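Local coordinates for putative polysaccharide biosynthesis protein with aminopeptidase-like domain (Clostridium acetobutylicum, PDB 3K9T) that binds one zinc ion per subunit, probably acts in the biosynthesis of modified polysaccharides, and is not expected to have the peptidase activity that its aminopeptidase-like domain might suggest, at residues P102-M107 with D153-I158; K113-T118 with E135-S140; K260-T265 with I275-L280. All coordinates share one frame; numbering follows the deposited sequence.

Interaction 1. Residues P102-M107 with D153-I158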
ATOM      1  N   PRO A 102      27.428 -16.249  47.319  1.00 26.09           N
ATOM      2  CA  PRO A 102      28.815 -16.489  47.724  1.00 27.25           C
ATOM      3  C   PRO A 102      29.119 -17.984  47.917  1.00 29.81           C
ATOM      4  O   PRO A 102      28.249 -18.718  48.377  1.00 29.76           O
ATOM      5  CB  PRO A 102      28.930 -15.757  49.062  1.00 25.91           C
ATOM      6  CG  PRO A 102      27.539 -15.573  49.526  1.00 24.50           C
ATOM      7  CD  PRO A 102      26.681 -15.483  48.326  1.00 25.74           C
ATOM      8  N   VAL A 103      30.323 -18.426  47.542  1.00 31.40           N
ATOM      9  CA  VAL A 103      30.697 -19.817  47.677  1.00 32.32           C
ATOM     10  C   VAL A 103      32.167 -19.897  48.033  1.00 33.77           C
ATOM     11  O   VAL A 103      32.970 -19.092  47.558  1.00 32.03           O
ATOM     12  CB  VAL A 103      30.390 -20.687  46.400  1.00 34.93           C
ATOM     13  CG1 VAL A 103      29.315 -20.017  45.482  1.00 29.44           C
ATOM     14  CG2 VAL A 103      31.673 -21.037  45.603  1.00 36.87           C
ATOM     15  N   HIS A 104      32.499 -20.860  48.894  1.00 34.56           N
ATOM     16  CA  HIS A 104      33.874 -21.117  49.285  1.00 37.24           C
ATOM     17  C   HIS A 104      33.995 -22.627  49.513  1.00 38.73           C
ATOM     18  O   HIS A 104      33.554 -23.138  50.529  1.00 39.41           O
ATOM     19  CB  HIS A 104      34.249 -20.318  50.531  1.00 37.27           C
ATOM     20  CG  HIS A 104      35.697 -20.424  50.890  1.00 43.89           C
ATOM     21  ND1 HIS A 104      36.630 -20.994  50.048  1.00 51.63           N
ATOM     22  CD2 HIS A 104      36.386 -19.977  51.967  1.00 46.84           C
ATOM     23  CE1 HIS A 104      37.824 -20.931  50.611  1.00 48.74           C
ATOM     24  NE2 HIS A 104      37.704 -20.315  51.773  1.00 45.65           N
ATOM     25  N   LYS A 105      34.579 -23.330  48.546  1.00 40.17           N
ATOM     26  CA  LYS A 105      34.578 -24.784  48.531  1.00 39.72           C
ATOM     27  C   LYS A 105      35.827 -25.391  47.924  1.00 39.48           C
ATOM     28  O   LYS A 105      36.560 -24.727  47.196  1.00 39.52           O
ATOM     29  CB  LYS A 105      33.412 -25.271  47.679  1.00 40.15           C
ATOM     30  CG  LYS A 105      32.038 -24.758  48.090  1.00 44.90           C
ATOM     31  CD  LYS A 105      30.918 -25.728  47.669  1.00 50.16           C
ATOM     32  CE  LYS A 105      29.615 -25.010  47.336  1.00 52.17           C
ATOM     33  NZ  LYS A 105      28.431 -25.891  47.532  1.00 59.84           N
ATOM     34  N   THR A 106      36.076 -26.658  48.255  1.00 38.18           N
ATOM     35  CA  THR A 106      37.012 -27.458  47.485  1.00 37.10           C
ATOM     36  C   THR A 106      36.165 -28.455  46.740  1.00 36.82           C
ATOM     37  O   THR A 106      35.315 -29.104  47.317  1.00 37.80           O
ATOM     38  CB  THR A 106      38.071 -28.195  48.303  1.00 36.52           C
ATOM     39  OG1 THR A 106      39.129 -27.283  48.607  1.00 36.58           O
ATOM     40  CG2 THR A 106      38.662 -29.342  47.476  1.00 33.66           C
HETATM   41  N   MSE A 107      36.365 -28.542  45.439  1.00 37.18           N
HETATM   42  CA  MSE A 107      35.655 -29.510  44.637  1.00 37.30           C
HETATM   43  C   MSE A 107      36.572 -30.114  43.584  1.00 38.88           C
HETATM   44  O   MSE A 107      37.588 -29.516  43.194  1.00 39.42           O
HETATM   45  CB  MSE A 107      34.379 -28.920  44.016  1.00 35.69           C
HETATM   46  CG  MSE A 107      34.245 -27.432  44.111  1.00 33.05           C
HETATM   47 SE   MSE A 107      32.516 -26.867  43.430  0.75 29.44          SE
HETATM   48  CE  MSE A 107      32.275 -25.462  44.697  1.00 32.48           C
ATOM     49  N   ASP A 153      41.703 -31.185  42.690  1.00 40.10           N
ATOM     50  CA  ASP A 153      40.936 -30.550  43.757  1.00 40.91           C
ATOM     51  C   ASP A 153      41.156 -29.068  43.566  1.00 39.55           C
ATOM     52  O   ASP A 153      42.294 -28.571  43.558  1.00 38.49           O
ATOM     53  CB  ASP A 153      41.358 -30.990  45.169  1.00 41.76           C
ATOM     54  CG  ASP A 153      40.728 -32.315  45.584  1.00 44.49           C
ATOM     55  OD1 ASP A 153      39.477 -32.449  45.521  1.00 49.35           O
ATOM     56  OD2 ASP A 153      41.495 -33.218  45.979  1.00 47.42           O
ATOM     57  N   TYR A 154      40.044 -28.374  43.374  1.00 38.63           N
ATOM     58  CA  TYR A 154      40.069 -26.963  43.100  1.00 36.82           C
ATOM     59  C   TYR A 154      39.466 -26.206  44.266  1.00 35.25           C
ATOM     60  O   TYR A 154      38.464 -26.630  44.813  1.00 34.31           O
ATOM     61  CB  TYR A 154      39.271 -26.671  41.821  1.00 36.48           C
ATOM     62  CG  TYR A 154      39.919 -27.153  40.538  1.00 34.60           C
ATOM     63  CD1 TYR A 154      40.934 -26.411  39.933  1.00 30.68           C
ATOM     64  CD2 TYR A 154      39.508 -28.337  39.920  1.00 33.43           C
ATOM     65  CE1 TYR A 154      41.535 -26.836  38.758  1.00 29.15           C
ATOM     66  CE2 TYR A 154      40.097 -28.769  38.730  1.00 36.06           C
ATOM     67  CZ  TYR A 154      41.117 -28.010  38.150  1.00 35.75           C
ATOM     68  OH  TYR A 154      41.728 -28.417  36.974  1.00 33.70           O
ATOM     69  N   GLU A 155      40.107 -25.108  44.657  1.00 35.10           N
ATOM     70  CA  GLU A 155      39.514 -24.149  45.580  1.00 35.58           C
ATOM     71  C   GLU A 155      38.608 -23.244  44.730  1.00 35.71           C
ATOM     72  O   GLU A 155      39.047 -22.683  43.716  1.00 35.73           O
ATOM     73  CB  GLU A 155      40.584 -23.301  46.274  1.00 35.62           C
ATOM     74  CG  GLU A 155      40.092 -22.604  47.548  1.00 40.62           C
ATOM     75  CD  GLU A 155      41.058 -21.550  48.083  1.00 45.44           C
ATOM     76  OE1 GLU A 155      42.105 -21.300  47.458  1.00 49.09           O
ATOM     77  OE2 GLU A 155      40.752 -20.946  49.128  1.00 48.39           O
ATOM     78  N   VAL A 156      37.349 -23.138  45.139  1.00 34.64           N
ATOM     79  CA  VAL A 156      36.350 -22.364  44.434  1.00 33.79           C
ATOM     80  C   VAL A 156      35.856 -21.265  45.351  1.00 33.62           C
ATOM     81  O   VAL A 156      35.229 -21.535  46.376  1.00 32.26           O
ATOM     82  CB  VAL A 156      35.174 -23.246  44.022  1.00 35.24           C
ATOM     83  CG1 VAL A 156      34.119 -22.423  43.249  1.00 32.93           C
ATOM     84  CG2 VAL A 156      35.687 -24.436  43.199  1.00 35.03           C
ATOM     85  N   VAL A 157      36.144 -20.026  44.965  1.00 32.89           N
ATOM     86  CA  VAL A 157      35.798 -18.862  45.747  1.00 31.90           C
ATOM     87  C   VAL A 157      35.014 -17.845  44.913  1.00 32.46           C
ATOM     88  O   VAL A 157      35.476 -17.414  43.856  1.00 33.08           O
ATOM     89  CB  VAL A 157      37.082 -18.147  46.267  1.00 31.09           C
ATOM     90  CG1 VAL A 157      36.717 -16.856  46.969  1.00 28.09           C
ATOM     91  CG2 VAL A 157      37.872 -19.047  47.181  1.00 26.78           C
ATOM     92  N   ILE A 158      33.813 -17.518  45.375  1.00 31.49           N
ATOM     93  CA  ILE A 158      33.076 -16.353  44.902  1.00 31.15           C
ATOM     94  C   ILE A 158      32.775 -15.528  46.160  1.00 31.78           C
ATOM     95  O   ILE A 158      31.893 -15.886  46.945  1.00 31.19           O
ATOM     96  CB  ILE A 158      31.738 -16.682  44.190  1.00 31.32           C
ATOM     97  CG1 ILE A 158      31.960 -17.525  42.933  1.00 32.88           C
ATOM     98  CG2 ILE A 158      31.022 -15.392  43.824  1.00 25.70           C
ATOM     99  CD1 ILE A 158      30.640 -18.090  42.314  1.00 28.09           C
TER

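Interaction 2. Residues K113-T118 with E135-S140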
ATOM      1  N   LYS A 113      32.391 -28.967  37.199  1.00 38.69           N
ATOM      2  CA  LYS A 113      31.935 -28.918  35.790  1.00 36.99           C
ATOM      3  C   LYS A 113      30.496 -28.419  35.574  1.00 35.42           C
ATOM      4  O   LYS A 113      30.258 -27.595  34.690  1.00 33.17           O
ATOM      5  CB  LYS A 113      32.138 -30.264  35.085  1.00 37.09           C
ATOM      6  CG  LYS A 113      33.566 -30.532  34.570  1.00 42.15           C
ATOM      7  CD  LYS A 113      33.598 -31.802  33.690  1.00 44.25           C
ATOM      8  CE  LYS A 113      35.025 -32.242  33.325  1.00 47.57           C
ATOM      9  NZ  LYS A 113      35.059 -33.359  32.325  1.00 37.20           N
ATOM     10  N   PRO A 114      29.536 -28.877  36.392  1.00 34.36           N
ATOM     11  CA  PRO A 114      28.175 -28.409  36.140  1.00 34.37           C
ATOM     12  C   PRO A 114      27.981 -26.899  36.331  1.00 32.35           C
ATOM     13  O   PRO A 114      27.085 -26.348  35.713  1.00 32.03           O
ATOM     14  CB  PRO A 114      27.326 -29.217  37.138  1.00 33.48           C
ATOM     15  CG  PRO A 114      28.200 -30.293  37.593  1.00 33.61           C
ATOM     16  CD  PRO A 114      29.577 -29.758  37.560  1.00 33.87           C
ATOM     17  N   TYR A 115      28.826 -26.256  37.145  1.00 30.48           N
ATOM     18  CA  TYR A 115      28.771 -24.792  37.352  1.00 31.28           C
ATOM     19  C   TYR A 115      29.677 -23.981  36.394  1.00 30.48           C
ATOM     20  O   TYR A 115      29.763 -22.767  36.514  1.00 33.05           O
ATOM     21  CB  TYR A 115      29.155 -24.446  38.787  1.00 30.42           C
ATOM     22  CG  TYR A 115      28.313 -25.149  39.805  1.00 32.45           C
ATOM     23  CD1 TYR A 115      28.633 -26.437  40.232  1.00 31.08           C
ATOM     24  CD2 TYR A 115      27.181 -24.526  40.345  1.00 32.82           C
ATOM     25  CE1 TYR A 115      27.844 -27.078  41.170  1.00 32.60           C
ATOM     26  CE2 TYR A 115      26.400 -25.139  41.287  1.00 26.52           C
ATOM     27  CZ  TYR A 115      26.725 -26.419  41.693  1.00 38.03           C
ATOM     28  OH  TYR A 115      25.931 -27.040  42.623  1.00 44.55           O
ATOM     29  N   LEU A 116      30.344 -24.657  35.464  1.00 28.95           N
ATOM     30  CA  LEU A 116      31.226 -24.024  34.485  1.00 28.01           C
ATOM     31  C   LEU A 116      30.455 -23.843  33.182  1.00 27.66           C
ATOM     32  O   LEU A 116      29.646 -24.698  32.840  1.00 27.61           O
ATOM     33  CB  LEU A 116      32.481 -24.888  34.245  1.00 26.51           C
ATOM     34  CG  LEU A 116      33.357 -25.102  35.482  1.00 23.90           C
ATOM     35  CD1 LEU A 116      34.621 -25.950  35.191  1.00 24.06           C
ATOM     36  CD2 LEU A 116      33.708 -23.751  36.100  1.00 14.41           C
ATOM     37  N   HIS A 117      30.692 -22.724  32.478  1.00 27.86           N
ATOM     38  CA  HIS A 117      30.000 -22.404  31.207  1.00 26.16           C
ATOM     39  C   HIS A 117      30.966 -21.923  30.140  1.00 26.35           C
ATOM     40  O   HIS A 117      31.746 -21.011  30.384  1.00 30.70           O
ATOM     41  CB  HIS A 117      28.897 -21.365  31.450  1.00 25.17           C
ATOM     42  CG  HIS A 117      27.954 -21.775  32.535  1.00 28.96           C
ATOM     43  ND1 HIS A 117      28.300 -21.726  33.872  1.00 33.30           N
ATOM     44  CD2 HIS A 117      26.716 -22.323  32.483  1.00 27.29           C
ATOM     45  CE1 HIS A 117      27.306 -22.206  34.597  1.00 30.46           C
ATOM     46  NE2 HIS A 117      26.333 -22.569  33.780  1.00 29.48           N
ATOM     47  N   THR A 118      30.893 -22.543  28.965  1.00 26.70           N
ATOM     48  CA  THR A 118      31.730 -22.223  27.809  1.00 27.16           C
ATOM     49  C   THR A 118      30.867 -22.033  26.550  1.00 28.02           C
ATOM     50  O   THR A 118      29.631 -22.127  26.606  1.00 27.58           O
ATOM     51  CB  THR A 118      32.761 -23.350  27.530  1.00 28.04           C
ATOM     52  OG1 THR A 118      32.076 -24.573  27.272  1.00 26.57           O
ATOM     53  CG2 THR A 118      33.695 -23.555  28.705  1.00 25.85           C
ATOM     54  N   GLU A 135      18.283 -18.071  43.014  1.00 36.79           N
ATOM     55  CA  GLU A 135      19.619 -18.136  43.618  1.00 36.72           C
ATOM     56  C   GLU A 135      20.463 -19.193  42.918  1.00 34.97           C
ATOM     57  O   GLU A 135      19.986 -20.280  42.625  1.00 35.41           O
ATOM     58  CB  GLU A 135      19.547 -18.417  45.106  1.00 36.75           C
ATOM     59  CG  GLU A 135      19.218 -17.180  45.904  1.00 44.52           C
ATOM     60  CD  GLU A 135      18.976 -17.461  47.386  1.00 47.35           C
ATOM     61  OE1 GLU A 135      19.343 -18.555  47.865  1.00 45.46           O
ATOM     62  OE2 GLU A 135      18.427 -16.570  48.071  1.00 52.28           O
ATOM     63  N   ASN A 136      21.722 -18.866  42.663  1.00 32.94           N
ATOM     64  CA  ASN A 136      22.582 -19.717  41.858  1.00 30.60           C
ATOM     65  C   ASN A 136      24.020 -19.172  41.845  1.00 28.45           C
ATOM     66  O   ASN A 136      24.290 -18.115  42.444  1.00 27.13           O
ATOM     67  CB  ASN A 136      22.018 -19.748  40.437  1.00 30.68           C
ATOM     68  CG  ASN A 136      22.539 -20.916  39.606  1.00 38.25           C
ATOM     69  OD1 ASN A 136      23.162 -21.854  40.130  1.00 30.40           O
ATOM     70  ND2 ASN A 136      22.299 -20.852  38.287  1.00 43.28           N
ATOM     71  N   TRP A 137      24.942 -19.906  41.216  1.00 25.31           N
ATOM     72  CA  TRP A 137      26.307 -19.431  41.026  1.00 26.69           C
ATOM     73  C   TRP A 137      27.001 -20.102  39.834  1.00 28.48           C
ATOM     74  O   TRP A 137      26.781 -21.266  39.537  1.00 28.59           O
ATOM     75  CB  TRP A 137      27.161 -19.560  42.308  1.00 28.20           C
ATOM     76  CG  TRP A 137      27.501 -20.948  42.747  1.00 29.77           C
ATOM     77  CD1 TRP A 137      26.763 -21.733  43.564  1.00 29.39           C
ATOM     78  CD2 TRP A 137      28.674 -21.706  42.413  1.00 27.72           C
ATOM     79  NE1 TRP A 137      27.384 -22.939  43.748  1.00 33.77           N
ATOM     80  CE2 TRP A 137      28.566 -22.947  43.061  1.00 32.31           C
ATOM     81  CE3 TRP A 137      29.799 -21.460  41.626  1.00 37.65           C
ATOM     82  CZ2 TRP A 137      29.540 -23.948  42.952  1.00 32.06           C
ATOM     83  CZ3 TRP A 137      30.784 -22.464  41.522  1.00 42.16           C
ATOM     84  CH2 TRP A 137      30.640 -23.689  42.183  1.00 35.20           C
ATOM     85  N   GLY A 138      27.850 -19.362  39.142  1.00 29.37           N
ATOM     86  CA  GLY A 138      28.543 -19.936  38.007  1.00 30.31           C
ATOM     87  C   GLY A 138      29.831 -19.243  37.628  1.00 29.22           C
ATOM     88  O   GLY A 138      30.066 -18.095  37.998  1.00 29.93           O
ATOM     89  N   PHE A 139      30.678 -19.971  36.914  1.00 27.04           N
ATOM     90  CA  PHE A 139      31.869 -19.410  36.328  1.00 25.72           C
ATOM     91  C   PHE A 139      31.802 -19.629  34.817  1.00 27.27           C
ATOM     92  O   PHE A 139      31.403 -20.726  34.348  1.00 26.27           O
ATOM     93  CB  PHE A 139      33.138 -20.077  36.855  1.00 25.07           C
ATOM     94  CG  PHE A 139      33.547 -19.638  38.223  1.00 25.56           C
ATOM     95  CD1 PHE A 139      34.376 -18.533  38.395  1.00 29.41           C
ATOM     96  CD2 PHE A 139      33.080 -20.303  39.348  1.00 28.19           C
ATOM     97  CE1 PHE A 139      34.756 -18.112  39.662  1.00 26.78           C
ATOM     98  CE2 PHE A 139      33.457 -19.895  40.623  1.00 25.87           C
ATOM     99  CZ  PHE A 139      34.294 -18.799  40.781  1.00 31.49           C
ATOM    100  N   SER A 140      32.208 -18.599  34.063  1.00 24.41           N
ATOM    101  CA  SER A 140      32.362 -18.713  32.630  1.00 23.99           C
ATOM    102  C   SER A 140      33.844 -18.780  32.259  1.00 24.69           C
ATOM    103  O   SER A 140      34.675 -18.170  32.915  1.00 23.70           O
ATOM    104  CB  SER A 140      31.727 -17.511  31.972  1.00 25.68           C
ATOM    105  OG  SER A 140      30.331 -17.636  31.951  1.00 25.85           O
TER

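Interaction 3. Residues K260-T265 with I275-L280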
ATOM      1  N   LYS A 260      23.597   1.383  10.618  1.00 27.56           N
ATOM      2  CA  LYS A 260      22.564   1.782  11.591  1.00 26.24           C
ATOM      3  C   LYS A 260      21.287   0.971  11.406  1.00 25.24           C
ATOM      4  O   LYS A 260      20.931   0.571  10.296  1.00 29.00           O
ATOM      5  CB  LYS A 260      22.249   3.283  11.480  1.00 28.95           C
ATOM      6  CG  LYS A 260      23.431   4.230  11.894  1.00 30.59           C
ATOM      7  CD  LYS A 260      23.110   5.693  11.656  1.00 27.21           C
ATOM      8  CE  LYS A 260      23.193   6.057  10.189  1.00 21.54           C
ATOM      9  NZ  LYS A 260      24.568   5.937   9.678  1.00 19.81           N
ATOM     10  N   ASN A 261      20.641   0.689  12.525  1.00 23.92           N
ATOM     11  CA  ASN A 261      19.390  -0.016  12.582  1.00 22.24           C
ATOM     12  C   ASN A 261      18.397   0.748  13.444  1.00 22.89           C
ATOM     13  O   ASN A 261      18.693   1.085  14.576  1.00 24.71           O
ATOM     14  CB  ASN A 261      19.597  -1.384  13.222  1.00 23.71           C
ATOM     15  CG  ASN A 261      20.187  -2.407  12.269  1.00 25.13           C
ATOM     16  OD1 ASN A 261      19.456  -3.050  11.549  1.00 33.59           O
ATOM     17  ND2 ASN A 261      21.508  -2.577  12.291  1.00 34.54           N
ATOM     18  N   TYR A 262      17.204   0.990  12.916  1.00 25.19           N
ATOM     19  CA  TYR A 262      16.127   1.620  13.686  1.00 24.15           C
ATOM     20  C   TYR A 262      14.967   0.687  13.939  1.00 22.55           C
ATOM     21  O   TYR A 262      14.355   0.181  13.005  1.00 23.35           O
ATOM     22  CB  TYR A 262      15.576   2.852  12.977  1.00 24.51           C
ATOM     23  CG  TYR A 262      14.461   3.499  13.769  1.00 19.62           C
ATOM     24  CD1 TYR A 262      14.691   4.012  15.045  1.00 23.86           C
ATOM     25  CD2 TYR A 262      13.189   3.610  13.248  1.00 17.58           C
ATOM     26  CE1 TYR A 262      13.671   4.630  15.788  1.00 19.98           C
ATOM     27  CE2 TYR A 262      12.152   4.228  13.984  1.00 25.59           C
ATOM     28  CZ  TYR A 262      12.399   4.735  15.246  1.00 20.22           C
ATOM     29  OH  TYR A 262      11.365   5.329  15.954  1.00 28.65           O
ATOM     30  N   LYS A 263      14.659   0.470  15.210  1.00 23.65           N
ATOM     31  CA  LYS A 263      13.455  -0.261  15.605  1.00 22.24           C
ATOM     32  C   LYS A 263      12.365   0.772  15.858  1.00 23.34           C
ATOM     33  O   LYS A 263      12.516   1.689  16.664  1.00 22.83           O
ATOM     34  CB  LYS A 263      13.700  -1.115  16.851  1.00 20.36           C
ATOM     35  CG  LYS A 263      12.480  -1.827  17.421  1.00 22.56           C
ATOM     36  CD  LYS A 263      12.899  -2.709  18.606  1.00 20.57           C
ATOM     37  CE  LYS A 263      11.715  -3.387  19.301  1.00 22.25           C
ATOM     38  NZ  LYS A 263      12.176  -4.368  20.332  1.00 22.18           N
ATOM     39  N   ARG A 264      11.260   0.618  15.158  1.00 23.48           N
ATOM     40  CA  ARG A 264      10.156   1.516  15.335  1.00 25.93           C
ATOM     41  C   ARG A 264       9.400   1.364  16.643  1.00 23.43           C
ATOM     42  O   ARG A 264       9.398   0.312  17.277  1.00 23.27           O
ATOM     43  CB  ARG A 264       9.157   1.283  14.228  1.00 28.09           C
ATOM     44  CG  ARG A 264       9.672   1.666  12.902  1.00 33.40           C
ATOM     45  CD  ARG A 264       8.651   1.290  11.941  1.00 32.25           C
ATOM     46  NE  ARG A 264       8.896   1.917  10.671  1.00 36.66           N
ATOM     47  CZ  ARG A 264       8.634   1.343   9.509  1.00 36.55           C
ATOM     48  NH1 ARG A 264       8.155   0.108   9.450  1.00 44.41           N
ATOM     49  NH2 ARG A 264       8.874   2.001   8.397  1.00 37.93           N
ATOM     50  N   THR A 265       8.693   2.429  16.979  1.00 21.23           N
ATOM     51  CA  THR A 265       7.707   2.397  18.040  1.00 21.51           C
ATOM     52  C   THR A 265       6.619   1.399  17.682  1.00 21.84           C
ATOM     53  O   THR A 265       6.462   1.041  16.512  1.00 22.87           O
ATOM     54  CB  THR A 265       7.021   3.781  18.216  1.00 20.94           C
ATOM     55  OG1 THR A 265       6.098   4.046  17.123  1.00 21.24           O
ATOM     56  CG2 THR A 265       8.066   4.865  18.325  1.00 11.03           C
ATOM     57  N   ILE A 275      10.528  10.817  11.843  1.00 23.30           N
ATOM     58  CA  ILE A 275      11.728  11.675  11.907  1.00 22.74           C
ATOM     59  C   ILE A 275      12.982  10.810  11.717  1.00 23.14           C
ATOM     60  O   ILE A 275      13.821  11.088  10.856  1.00 22.17           O
ATOM     61  CB  ILE A 275      11.841  12.448  13.234  1.00 21.57           C
ATOM     62  CG1 ILE A 275      10.856  13.608  13.263  1.00 24.01           C
ATOM     63  CG2 ILE A 275      13.271  12.963  13.460  1.00  8.76           C
ATOM     64  CD1 ILE A 275      10.832  14.292  14.620  1.00 26.38           C
ATOM     65  N   VAL A 276      13.119   9.764  12.518  1.00 20.88           N
ATOM     66  CA  VAL A 276      14.322   8.934  12.379  1.00 24.83           C
ATOM     67  C   VAL A 276      14.461   8.334  10.958  1.00 23.98           C
ATOM     68  O   VAL A 276      15.553   8.317  10.418  1.00 20.24           O
ATOM     69  CB  VAL A 276      14.429   7.820  13.468  1.00 25.32           C
ATOM     70  CG1 VAL A 276      15.585   6.850  13.118  1.00 10.27           C
ATOM     71  CG2 VAL A 276      14.614   8.477  14.868  1.00 19.84           C
ATOM     72  N   GLU A 277      13.371   7.879  10.342  1.00 24.37           N
ATOM     73  CA  GLU A 277      13.515   7.243   9.013  1.00 26.32           C
ATOM     74  C   GLU A 277      13.875   8.286   7.950  1.00 26.26           C
ATOM     75  O   GLU A 277      14.617   7.984   7.043  1.00 26.07           O
ATOM     76  CB  GLU A 277      12.281   6.435   8.636  1.00 25.91           C
ATOM     77  CG  GLU A 277      12.019   5.250   9.597  1.00 32.36           C
ATOM     78  CD  GLU A 277      10.601   4.729   9.487  1.00 35.65           C
ATOM     79  OE1 GLU A 277      10.105   4.638   8.346  1.00 33.36           O
ATOM     80  OE2 GLU A 277       9.982   4.417  10.529  1.00 24.24           O
ATOM     81  N   LYS A 278      13.411   9.526   8.126  1.00 25.13           N
ATOM     82  CA  LYS A 278      13.731  10.612   7.214  1.00 24.25           C
ATOM     83  C   LYS A 278      15.187  11.045   7.330  1.00 23.92           C
ATOM     84  O   LYS A 278      15.810  11.395   6.317  1.00 22.65           O
ATOM     85  CB  LYS A 278      12.794  11.815   7.444  1.00 26.84           C
ATOM     86  CG  LYS A 278      12.818  12.890   6.333  1.00 25.85           C
ATOM     87  CD  LYS A 278      12.506  12.299   4.947  1.00 28.08           C
ATOM     88  CE  LYS A 278      12.248  13.403   3.942  1.00 26.21           C
ATOM     89  NZ  LYS A 278      12.446  12.979   2.540  1.00 23.95           N
ATOM     90  N   VAL A 279      15.738  11.027   8.549  1.00 24.15           N
ATOM     91  CA  VAL A 279      17.166  11.307   8.737  1.00 22.17           C
ATOM     92  C   VAL A 279      18.007  10.200   8.059  1.00 25.53           C
ATOM     93  O   VAL A 279      18.928  10.492   7.260  1.00 26.79           O
ATOM     94  CB  VAL A 279      17.545  11.486  10.224  1.00 24.75           C
ATOM     95  CG1 VAL A 279      19.045  11.557  10.380  1.00 10.50           C
ATOM     96  CG2 VAL A 279      16.839  12.760  10.866  1.00 17.86           C
ATOM     97  N   LEU A 280      17.661   8.938   8.308  1.00 26.19           N
ATOM     98  CA  LEU A 280      18.402   7.801   7.706  1.00 27.10           C
ATOM     99  C   LEU A 280      18.367   7.816   6.182  1.00 27.64           C
ATOM    100  O   LEU A 280      19.401   7.603   5.487  1.00 26.50           O
ATOM    101  CB  LEU A 280      17.865   6.460   8.226  1.00 26.30           C
ATOM    102  CG  LEU A 280      18.110   6.208   9.736  1.00 25.97           C
ATOM    103  CD1 LEU A 280      17.299   5.006  10.197  1.00 20.30           C
ATOM    104  CD2 LEU A 280      19.628   6.035  10.067  1.00 19.25           C
TER

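Interaction 1. Residues P102-M107 with D153-I158
Val-156 is gripped from two sides on one face of an antiparallel strand pair. Its CG2, anti to the carbonyl carbon, meets CG of selenomethionine Met-107 at 3.4 Å, the two side chains crossing at about a right angle, while the Met-107 chain bends at its last torsion and lays CE 3.7 Å from Val-156 CB. The other branch, CG1, touches CG2 of Val-103 at 3.7 Å, and Val-103 CG1 reaches CD1 of Ile-158. On the opposite face, the His-104 ring turns an edge to Glu-155, CE1 standing 3.3 Å from OE2, with Val-157 CG2 alongside. Six backbone hydrogen bonds fix this register, two in each of the pairs Val-103/Ile-158, Lys-105/Val-156 and Met-107/Tyr-154; Val-156 N to Lys-105 O measures 2.7 Å at 168°. Strand 103-108 is one of the two edge strands of the insert's four-stranded antiparallel sheet within this chain. The Val-103/Val-156/Ile-158 face is largely apolar and packs on Trp-137 and Phe-139; the His-104/Glu-155 face is more polar. There the carboxylate is shared between Arg-79 of strand 70-79, through a salt bridge at OE1, and the His-104 CE1 edge at OE2, while His-104 ND1 is buried without a partner.

Interaction 2. Residues K113-T118 with E135-S140
Tyr-115 lays its ring flat on the six-membered ring of Trp-137 in an offset stack, centroids 4.1 Å apart and planes only 7° from parallel. Trp-137 CZ2 sits over the centre of the tyrosine ring, whereas Tyr-115 CD2 is displaced toward the rim of the indole and lies 3.4 Å from Trp-137 CE2. Tyr-115 CB adds a CH-pi contact over the same six-membered ring. Trp-137 CG lies between the backbone N and the carbonyl carbon (chi1 69°), which starts the indole toward Tyr-115; Tyr-115 instead holds CG beside its own N, anti to the carbonyl carbon (chi1 -56°). Beyond the stack the backbones run as a short parallel pair, Phe-139 N bonding to Tyr-115 O at 3.0 Å. Phe-139 O then takes two donors from His-117: the backbone N at 2.8 Å, and ring ND1 at 3.3 Å. The oxygen lies in the imidazole plane, at the ring edge, although ND1 stands well above the carbonyl plane; this longer bond adds a second hold on the ring. Leu-116 CD2 meets Phe-139 CB at 3.8 Å. Trp-137 and Phe-139 continue onto Val-156 and Ile-158 of strand 153-163, and Phe-146 of helix 143-147 packs on Leu-116, so the Leu-116/Phe-139 face meets both helix 143-147 and strand 153-163.

Interaction 3. Residues K260-T265 with I275-L280
Tyr-262 and Val-276 meet within a beta-alpha-beta unit of the aminopeptidase-like region, formed by strand 260-263, helix 271-282 and strand 287-290. Helix and strand segments run nearly antiparallel, their axes 9.8 Å apart at closest approach, as expected when a helix packs on a sheet. The apolar contacts centre on the Tyr-262 ring, whose CG is anti to the backbone N (chi1 180°). Val-276 CG1 sits over one ring face in a CH-pi contact, 3.8 Å from the centroid and offset toward the rim; Leu-280 CD1 touches Tyr-262 CB at 3.9 Å. One turn along the helix from Val-276, the other Leu-280 branch, CD2, rests on the aliphatic part of Lys-260, 3.6 Å from CE. Polar bonds flank this core: Lys-260 NZ forms a salt bridge with Asp-341, the Tyr-262 hydroxyl is hydrogen-bonded to Asp-273 near the helix start, and Arg-264, which also uses NH1 to reach Asp-291, forms a salt bridge across the contact. Arg-264 grips Glu-277 side-on with two nitrogens: NE to OE2 at 2.7 Å and 176°, NH2 to OE1 at 2.9 Å. Both oxygens lie in the guanidinium plane, yet the nitrogens approach from above the carboxylate plane, the two planes standing 48° apart.

In the fold
Interactions 1 and 2 build one core in the insert: 113-118 with 135-140 is nested along the chain inside the loop closed by 102-107 with 153-158, and their centres lie 12 Å apart. They touch directly, Met-107 CE reaching Trp-137 CH2 at 3.5 Å and Ile-158 CG1 reaching Phe-139 CZ at 3.4 Å. Interaction 3 belongs to the aminopeptidase-like region on the opposite side of the chain's centre, its centre about 49 Å from that of interaction 1 and 39 Å from that of interaction 2. The zinc ion is held by His-190, Asp-196 and His-325. Interaction 2 comes nearer to it, the Ser-140 side chain lying about 14 Å from the metal; interactions 1 and 3 lie away from the site.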